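Local coordinates for protein orotidine 5'-phosphate decarboxylase (Lactobacillus acidophilus, PDB 3TFX) that probably catalyses the decarboxylation of orotidine 5'-monophosphate to uridine 5'-monophosphate, the last step of de novo UMP synthesis, as a homodimer, at residues P6-L19 against V32-A44. Residues are numbered along the deposited sequence; the frame is centred on the assembly and turned at random.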
ATOM      1  N   PRO A   6      19.463   7.201 -13.240  1.00 15.58           N
ATOM      2  CA  PRO A   6      18.610   6.169 -13.848  1.00 14.14           C
ATOM      3  C   PRO A   6      17.387   6.695 -14.603  1.00 12.49           C
ATOM      4  O   PRO A   6      16.790   7.705 -14.206  1.00 11.58           O
ATOM      5  CB  PRO A   6      18.116   5.344 -12.643  1.00 13.91           C
ATOM      6  CG  PRO A   6      18.703   5.939 -11.432  1.00 14.87           C
ATOM      7  CD  PRO A   6      19.266   7.289 -11.786  1.00 15.84           C
ATOM      8  N   VAL A   7      17.023   5.998 -15.677  1.00 11.29           N
ATOM      9  CA  VAL A   7      15.723   6.182 -16.327  1.00 10.08           C
ATOM     10  C   VAL A   7      14.946   4.891 -16.053  1.00  9.98           C
ATOM     11  O   VAL A   7      15.418   3.796 -16.376  1.00  9.78           O
ATOM     12  CB  VAL A   7      15.866   6.469 -17.843  1.00 10.06           C
ATOM     13  CG1 VAL A   7      14.463   6.556 -18.557  1.00  7.84           C
ATOM     14  CG2 VAL A   7      16.669   7.747 -18.060  1.00  9.06           C
ATOM     15  N   ILE A   8      13.779   5.019 -15.428  1.00  8.84           N
ATOM     16  CA  ILE A   8      13.005   3.849 -14.985  1.00  9.12           C
ATOM     17  C   ILE A   8      11.766   3.672 -15.871  1.00  9.42           C
ATOM     18  O   ILE A   8      10.979   4.600 -16.006  1.00  9.00           O
ATOM     19  CB  ILE A   8      12.553   3.999 -13.500  1.00  8.51           C
ATOM     20  CG1 ILE A   8      13.779   4.144 -12.577  1.00  9.09           C
ATOM     21  CG2 ILE A   8      11.652   2.815 -13.062  1.00  9.48           C
ATOM     22  CD1 ILE A   8      13.478   4.693 -11.193  1.00  7.86           C
ATOM     23  N   VAL A   9      11.583   2.483 -16.447  1.00  9.66           N
ATOM     24  CA  VAL A   9      10.445   2.271 -17.339  1.00 10.49           C
ATOM     25  C   VAL A   9       9.184   1.833 -16.575  1.00 11.56           C
ATOM     26  O   VAL A   9       9.168   0.782 -15.937  1.00 12.07           O
ATOM     27  CB  VAL A   9      10.808   1.291 -18.485  1.00 10.92           C
ATOM     28  CG1 VAL A   9       9.682   1.201 -19.505  1.00  9.74           C
ATOM     29  CG2 VAL A   9      12.094   1.776 -19.182  1.00  9.66           C
ATOM     30  N   ALA A  10       8.136   2.647 -16.634  1.00 12.53           N
ATOM     31  CA  ALA A  10       6.887   2.319 -15.955  1.00 14.01           C
ATOM     32  C   ALA A  10       6.092   1.298 -16.749  1.00 15.28           C
ATOM     33  O   ALA A  10       5.661   1.566 -17.875  1.00 15.80           O
ATOM     34  CB  ALA A  10       6.057   3.564 -15.713  1.00 13.56           C
ATOM     35  N   LEU A  11       5.917   0.124 -16.155  1.00 16.81           N
ATOM     36  CA  LEU A  11       5.176  -0.958 -16.779  1.00 18.27           C
ATOM     37  C   LEU A  11       3.807  -1.070 -16.131  1.00 19.53           C
ATOM     38  O   LEU A  11       3.686  -1.468 -14.970  1.00 20.73           O
ATOM     39  CB  LEU A  11       5.940  -2.283 -16.653  1.00 17.81           C
ATOM     40  CG  LEU A  11       7.387  -2.305 -17.150  1.00 17.77           C
ATOM     41  CD1 LEU A  11       7.976  -3.691 -16.996  1.00 16.19           C
ATOM     42  CD2 LEU A  11       7.502  -1.827 -18.602  1.00 17.91           C
ATOM     43  N   ASP A  12       2.787  -0.691 -16.892  1.00 20.57           N
ATOM     44  CA  ASP A  12       1.407  -0.767 -16.464  1.00 21.76           C
ATOM     45  C   ASP A  12       0.764  -1.935 -17.216  1.00 21.66           C
ATOM     46  O   ASP A  12       0.212  -1.756 -18.301  1.00 21.82           O
ATOM     47  CB  ASP A  12       0.683   0.549 -16.783  1.00 22.32           C
ATOM     48  CG  ASP A  12       1.325   1.769 -16.087  1.00 25.06           C
ATOM     49  OD1 ASP A  12       1.939   1.609 -15.005  1.00 27.77           O
ATOM     50  OD2 ASP A  12       1.213   2.897 -16.624  1.00 28.28           O
ATOM     51  N   LEU A  13       0.882  -3.126 -16.639  1.00 21.15           N
ATOM     52  CA  LEU A  13       0.332  -4.354 -17.202  1.00 21.57           C
ATOM     53  C   LEU A  13       0.023  -5.318 -16.059  1.00 21.84           C
ATOM     54  O   LEU A  13       0.576  -5.170 -14.967  1.00 21.22           O
ATOM     55  CB  LEU A  13       1.319  -4.988 -18.192  1.00 21.38           C
ATOM     56  CG  LEU A  13       2.808  -4.778 -17.904  1.00 21.18           C
ATOM     57  CD1 LEU A  13       3.295  -5.712 -16.809  1.00 22.37           C
ATOM     58  CD2 LEU A  13       3.645  -4.944 -19.174  1.00 20.97           C
ATOM     59  N   ASP A  14      -0.826  -6.315 -16.318  1.00 22.07           N
ATOM     60  CA  ASP A  14      -1.348  -7.179 -15.246  1.00 22.52           C
ATOM     61  C   ASP A  14      -1.004  -8.658 -15.379  1.00 23.06           C
ATOM     62  O   ASP A  14      -1.584  -9.492 -14.680  1.00 23.28           O
ATOM     63  CB  ASP A  14      -2.869  -7.014 -15.130  1.00 22.37           C
ATOM     64  CG  ASP A  14      -3.631  -7.539 -16.355  1.00 22.13           C
ATOM     65  OD1 ASP A  14      -4.858  -7.418 -16.350  1.00 21.48           O
ATOM     66  OD2 ASP A  14      -3.028  -8.077 -17.305  1.00 21.95           O
ATOM     67  N   ASN A  15      -0.079  -8.981 -16.284  1.00 23.69           N
ATOM     68  CA  ASN A  15       0.261 -10.372 -16.560  1.00 24.10           C
ATOM     69  C   ASN A  15       1.702 -10.559 -17.016  1.00 24.65           C
ATOM     70  O   ASN A  15       2.232  -9.759 -17.804  1.00 24.66           O
ATOM     71  CB  ASN A  15      -0.710 -10.992 -17.580  1.00 23.93           C
ATOM     72  CG  ASN A  15      -0.694 -10.273 -18.920  1.00 24.09           C
ATOM     73  OD1 ASN A  15      -1.293  -9.202 -19.090  1.00 23.53           O
ATOM     74  ND2 ASN A  15      -0.008 -10.863 -19.881  1.00 24.09           N
ATOM     75  N   GLU A  16       2.304 -11.641 -16.522  1.00 24.82           N
ATOM     76  CA  GLU A  16       3.695 -12.010 -16.781  1.00 25.41           C
ATOM     77  C   GLU A  16       4.064 -12.153 -18.272  1.00 25.60           C
ATOM     78  O   GLU A  16       5.201 -11.874 -18.660  1.00 26.23           O
ATOM     79  CB  GLU A  16       4.001 -13.310 -16.043  1.00 25.26           C
ATOM     80  CG  GLU A  16       5.454 -13.518 -15.671  1.00 25.91           C
ATOM     81  CD  GLU A  16       5.706 -14.917 -15.139  1.00 26.54           C
ATOM     82  OE1 GLU A  16       4.735 -15.559 -14.677  1.00 26.81           O
ATOM     83  OE2 GLU A  16       6.874 -15.369 -15.177  1.00 26.88           O
ATOM     84  N   GLU A  17       3.111 -12.577 -19.094  1.00 25.56           N
ATOM     85  CA  GLU A  17       3.327 -12.763 -20.532  1.00 25.63           C
ATOM     86  C   GLU A  17       3.498 -11.440 -21.302  1.00 25.04           C
ATOM     87  O   GLU A  17       4.323 -11.328 -22.227  1.00 25.00           O
ATOM     88  CB  GLU A  17       2.161 -13.571 -21.115  1.00 26.34           C
ATOM     89  CG  GLU A  17       1.929 -14.934 -20.406  1.00 29.21           C
ATOM     90  CD  GLU A  17       0.451 -15.307 -20.246  1.00 32.63           C
ATOM     91  OE1 GLU A  17      -0.328 -14.513 -19.651  1.00 34.64           O
ATOM     92  OE2 GLU A  17       0.069 -16.413 -20.702  1.00 33.71           O
ATOM     93  N   GLN A  18       2.699 -10.445 -20.939  1.00 24.09           N
ATOM     94  CA  GLN A  18       2.853  -9.103 -21.483  1.00 23.14           C
ATOM     95  C   GLN A  18       4.147  -8.465 -20.950  1.00 22.36           C
ATOM     96  O   GLN A  18       4.805  -7.704 -21.659  1.00 21.97           O
ATOM     97  CB  GLN A  18       1.629  -8.245 -21.148  1.00 23.25           C
ATOM     98  CG  GLN A  18       1.519  -6.976 -21.978  1.00 23.99           C
ATOM     99  CD  GLN A  18       0.354  -6.089 -21.572  1.00 25.59           C
ATOM    100  OE1 GLN A  18       0.448  -4.861 -21.644  1.00 27.72           O
ATOM    101  NE2 GLN A  18      -0.748  -6.700 -21.159  1.00 25.53           N
ATOM    102  N   LEU A  19       4.513  -8.809 -19.716  1.00 21.61           N
ATOM    103  CA  LEU A  19       5.729  -8.290 -19.075  1.00 21.31           C
ATOM    104  C   LEU A  19       6.974  -8.759 -19.811  1.00 21.47           C
ATOM    105  O   LEU A  19       7.886  -7.972 -20.117  1.00 21.25           O
ATOM    106  CB  LEU A  19       5.799  -8.753 -17.615  1.00 20.78           C
ATOM    107  CG  LEU A  19       7.084  -8.546 -16.806  1.00 20.13           C
ATOM    108  CD1 LEU A  19       7.357  -7.077 -16.561  1.00 19.10           C
ATOM    109  CD2 LEU A  19       6.985  -9.276 -15.470  1.00 19.90           C
ATOM    110  N   VAL A  32      18.522  -2.323 -17.765  1.00 14.70           N
ATOM    111  CA  VAL A  32      17.124  -1.938 -17.649  1.00 13.82           C
ATOM    112  C   VAL A  32      16.584  -1.873 -16.226  1.00 13.59           C
ATOM    113  O   VAL A  32      16.856  -2.736 -15.376  1.00 13.22           O
ATOM    114  CB  VAL A  32      16.181  -2.625 -18.708  1.00 14.09           C
ATOM    115  CG1 VAL A  32      16.905  -3.675 -19.555  1.00 13.05           C
ATOM    116  CG2 VAL A  32      14.875  -3.122 -18.109  1.00 13.86           C
ATOM    117  N   PHE A  33      15.861  -0.783 -15.990  1.00 12.68           N
ATOM    118  CA  PHE A  33      15.341  -0.417 -14.691  1.00 12.00           C
ATOM    119  C   PHE A  33      13.856  -0.200 -14.940  1.00 11.58           C
ATOM    120  O   PHE A  33      13.475   0.694 -15.695  1.00 11.70           O
ATOM    121  CB  PHE A  33      16.026   0.883 -14.211  1.00 11.57           C
ATOM    122  CG  PHE A  33      15.917   1.157 -12.710  1.00 11.81           C
ATOM    123  CD1 PHE A  33      16.885   1.931 -12.070  1.00 11.64           C
ATOM    124  CD2 PHE A  33      14.861   0.657 -11.941  1.00 12.52           C
ATOM    125  CE1 PHE A  33      16.805   2.219 -10.701  1.00 11.33           C
ATOM    126  CE2 PHE A  33      14.777   0.921 -10.559  1.00 12.68           C
ATOM    127  CZ  PHE A  33      15.754   1.709  -9.942  1.00 11.12           C
ATOM    128  N   VAL A  34      13.010  -1.026 -14.329  1.00 11.13           N
ATOM    129  CA  VAL A  34      11.570  -0.885 -14.534  1.00 10.71           C
ATOM    130  C   VAL A  34      10.805  -0.600 -13.243  1.00 10.83           C
ATOM    131  O   VAL A  34      11.290  -0.888 -12.141  1.00 10.39           O
ATOM    132  CB  VAL A  34      10.942  -2.128 -15.236  1.00 10.66           C
ATOM    133  CG1 VAL A  34      11.537  -2.321 -16.625  1.00  9.32           C
ATOM    134  CG2 VAL A  34      11.107  -3.377 -14.374  1.00 10.41           C
ATOM    135  N   LYS A  35       9.605  -0.039 -13.398  1.00 10.57           N
ATOM    136  CA  LYS A  35       8.706   0.196 -12.272  1.00 11.25           C
ATOM    137  C   LYS A  35       7.437  -0.620 -12.437  1.00 11.81           C
ATOM    138  O   LYS A  35       6.755  -0.498 -13.452  1.00 12.58           O
ATOM    139  CB  LYS A  35       8.318   1.677 -12.159  1.00 11.12           C
ATOM    140  CG  LYS A  35       7.453   2.004 -10.913  1.00 11.78           C
ATOM    141  CD  LYS A  35       7.111   3.473 -10.834  1.00 15.23           C
ATOM    142  CE  LYS A  35       5.823   3.812 -11.565  1.00 16.11           C
ATOM    143  NZ  LYS A  35       4.659   3.946 -10.632  1.00 16.70           N
ATOM    144  N   VAL A  36       7.127  -1.435 -11.435  1.00 12.25           N
ATOM    145  CA  VAL A  36       5.833  -2.126 -11.347  1.00 12.72           C
ATOM    146  C   VAL A  36       5.123  -1.813 -10.030  1.00 12.39           C
ATOM    147  O   VAL A  36       5.755  -1.589  -8.991  1.00 12.56           O
ATOM    148  CB  VAL A  36       5.971  -3.650 -11.551  1.00 13.41           C
ATOM    149  CG1 VAL A  36       6.265  -3.950 -13.017  1.00 14.30           C
ATOM    150  CG2 VAL A  36       7.072  -4.226 -10.668  1.00 12.29           C
ATOM    151  N   GLY A  37       3.807  -1.769 -10.094  1.00 12.10           N
ATOM    152  CA  GLY A  37       3.005  -1.383  -8.957  1.00 12.05           C
ATOM    153  C   GLY A  37       2.077  -2.501  -8.571  1.00 12.15           C
ATOM    154  O   GLY A  37       2.348  -3.668  -8.858  1.00 11.66           O
HETATM  155  N   MSE A  38       0.986  -2.127  -7.912  1.00 12.47           N
HETATM  156  CA  MSE A  38      -0.075  -3.059  -7.523  1.00 13.95           C
HETATM  157  C   MSE A  38      -0.616  -3.894  -8.675  1.00 13.19           C
HETATM  158  O   MSE A  38      -0.854  -5.078  -8.507  1.00 12.98           O
HETATM  159  CB  MSE A  38      -1.260  -2.286  -6.953  1.00 14.45           C
HETATM  160  CG  MSE A  38      -1.119  -1.908  -5.535  1.00 19.01           C
HETATM  161 SE   MSE A  38      -2.653  -0.804  -5.118  1.00 30.21          SE
HETATM  162  CE  MSE A  38      -1.807   0.188  -3.657  1.00 23.37           C
ATOM    163  N   GLU A  39      -0.850  -3.247  -9.814  1.00 13.28           N
ATOM    164  CA  GLU A  39      -1.423  -3.891 -10.987  1.00 13.86           C
ATOM    165  C   GLU A  39      -0.703  -5.199 -11.333  1.00 13.83           C
ATOM    166  O   GLU A  39      -1.348  -6.251 -11.458  1.00 14.08           O
ATOM    167  CB  GLU A  39      -1.472  -2.925 -12.187  1.00 14.22           C
ATOM    168  CG  GLU A  39      -1.852  -3.620 -13.526  1.00 17.73           C
ATOM    169  CD  GLU A  39      -2.340  -2.662 -14.611  1.00 21.29           C
ATOM    170  OE1 GLU A  39      -2.055  -1.444 -14.534  1.00 23.66           O
ATOM    171  OE2 GLU A  39      -3.021  -3.136 -15.543  1.00 22.36           O
ATOM    172  N   LEU A  40       0.623  -5.147 -11.460  1.00 12.94           N
ATOM    173  CA  LEU A  40       1.388  -6.353 -11.745  1.00 12.46           C
ATOM    174  C   LEU A  40       1.637  -7.237 -10.520  1.00 12.53           C
ATOM    175  O   LEU A  40       1.343  -8.440 -10.547  1.00 12.84           O
ATOM    176  CB  LEU A  40       2.721  -6.039 -12.445  1.00 12.45           C
ATOM    177  CG  LEU A  40       3.552  -7.301 -12.732  1.00 13.61           C
ATOM    178  CD1 LEU A  40       2.840  -8.251 -13.723  1.00 13.46           C
ATOM    179  CD2 LEU A  40       4.917  -6.989 -13.247  1.00 15.89           C
ATOM    180  N   PHE A  41       2.201  -6.657  -9.462  1.00 11.83           N
ATOM    181  CA  PHE A  41       2.592  -7.424  -8.280  1.00 11.66           C
ATOM    182  C   PHE A  41       1.456  -8.234  -7.637  1.00 11.86           C
ATOM    183  O   PHE A  41       1.662  -9.392  -7.260  1.00 11.67           O
ATOM    184  CB  PHE A  41       3.299  -6.522  -7.254  1.00 11.73           C
ATOM    185  CG  PHE A  41       3.909  -7.272  -6.084  1.00 11.18           C
ATOM    186  CD1 PHE A  41       4.950  -8.160  -6.279  1.00 10.17           C
ATOM    187  CD2 PHE A  41       3.441  -7.064  -4.791  1.00  9.16           C
ATOM    188  CE1 PHE A  41       5.507  -8.844  -5.211  1.00 12.10           C
ATOM    189  CE2 PHE A  41       3.992  -7.748  -3.716  1.00  9.52           C
ATOM    190  CZ  PHE A  41       5.028  -8.631  -3.923  1.00  9.94           C
ATOM    191  N   TYR A  42       0.260  -7.654  -7.542  1.00 12.04           N
ATOM    192  CA  TYR A  42      -0.884  -8.362  -6.938  1.00 12.87           C
ATOM    193  C   TYR A  42      -1.479  -9.463  -7.841  1.00 14.28           C
ATOM    194  O   TYR A  42      -2.251 -10.311  -7.357  1.00 13.96           O
ATOM    195  CB  TYR A  42      -1.980  -7.381  -6.476  1.00 12.23           C
ATOM    196  CG  TYR A  42      -1.616  -6.498  -5.280  1.00 10.75           C
ATOM    197  CD1 TYR A  42      -0.337  -6.531  -4.712  1.00  8.25           C
ATOM    198  CD2 TYR A  42      -2.561  -5.607  -4.734  1.00  8.89           C
ATOM    199  CE1 TYR A  42      -0.010  -5.717  -3.604  1.00  8.31           C
ATOM    200  CE2 TYR A  42      -2.249  -4.789  -3.633  1.00  7.84           C
ATOM    201  CZ  TYR A  42      -0.965  -4.841  -3.086  1.00  8.51           C
ATOM    202  OH  TYR A  42      -0.654  -4.052  -2.004  1.00 10.32           O
ATOM    203  N   ASN A  43      -1.142  -9.434  -9.138  1.00 15.58           N
ATOM    204  CA  ASN A  43      -1.421 -10.555 -10.046  1.00 17.18           C
ATOM    205  C   ASN A  43      -0.294 -11.597 -10.103  1.00 17.85           C
ATOM    206  O   ASN A  43      -0.556 -12.796 -10.061  1.00 18.55           O
ATOM    207  CB  ASN A  43      -1.710 -10.062 -11.471  1.00 17.44           C
ATOM    208  CG  ASN A  43      -3.119  -9.538 -11.632  1.00 18.03           C
ATOM    209  OD1 ASN A  43      -4.101 -10.286 -11.525  1.00 18.93           O
ATOM    210  ND2 ASN A  43      -3.231  -8.239 -11.884  1.00 17.76           N
ATOM    211  N   ALA A  44       0.953 -11.148 -10.207  1.00 18.02           N
ATOM    212  CA  ALA A  44       2.070 -12.074 -10.444  1.00 18.98           C
ATOM    213  C   ALA A  44       2.781 -12.581  -9.170  1.00 19.58           C
ATOM    214  O   ALA A  44       3.191 -13.745  -9.105  1.00 19.84           O
ATOM    215  CB  ALA A  44       3.075 -11.460 -11.416  1.00 18.37           C
TER
HETATM  216  O   HOH W   1       4.223   0.799 -13.118  1.00 33.64           O
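Three backbone hydrogen bonds pair Val9 and Ala10 with Val34 and Lys35 as parallel strands: Val9 N to Phe33 O (2.7 Å), Lys35 N to Val9 O (2.7 Å) and Leu11 N to Lys35 O (2.9 Å). All three are nearly straight, and the 40° between the strand directions is the twist of neighbouring staves in a TIM barrel. Beyond the last bond a water bridges Leu11 O and Lys35 O, extending the link where the chains part.

The apolar contacts form separate groups: Phe33 with Ile8 and Pro6, Leu11 with Val34, and Leu40 with Leu13 and Leu19. The first holds a CH-pi contact, Ile8 CG1 standing 3.6 Å from the Phe33 ring centroid and 10° off the ring normal, while Pro6 CB meets Phe33 CD1 obliquely. Phe33 CG lies anti to its own nitrogen (chi1 -162°), which carries the ring alongside Ile8. Were the ring cut back to an alanine, Ile8 CG1 and Pro6 CB would probably lose the surface they pack on, and a gap would open beside Phe86. Elsewhere Leu11 CD1 packs on Val34 CB at 3.8 Å. Farther along, Leu40 CD2 meets Leu19 CD2 (3.8 Å), the two side chains crossing at about a right angle, and Leu40 CD1 lies against Leu13 CD1.

Among polar groups, Asn43 ND2 donates to Glu39 O within helix 38-44, which sets Asn43 ND2 3.5 Å from Asp14 CB. Lys35 shares Ala10's face of the sheet, and its bent chain ends in a salt bridge with Asp62; Asp12, Lys35 and Asp62 are all predicted substrate-binding residues.

Strand 7-10, helix 16-24 and strand 33-36 form a right-handed beta-alpha-beta crossover. Strand 7-10 also bonds to strand 212-215, closing the barrel, strand 33-36 continues to strand 58-65, and helix 38-44 faces the second subunit.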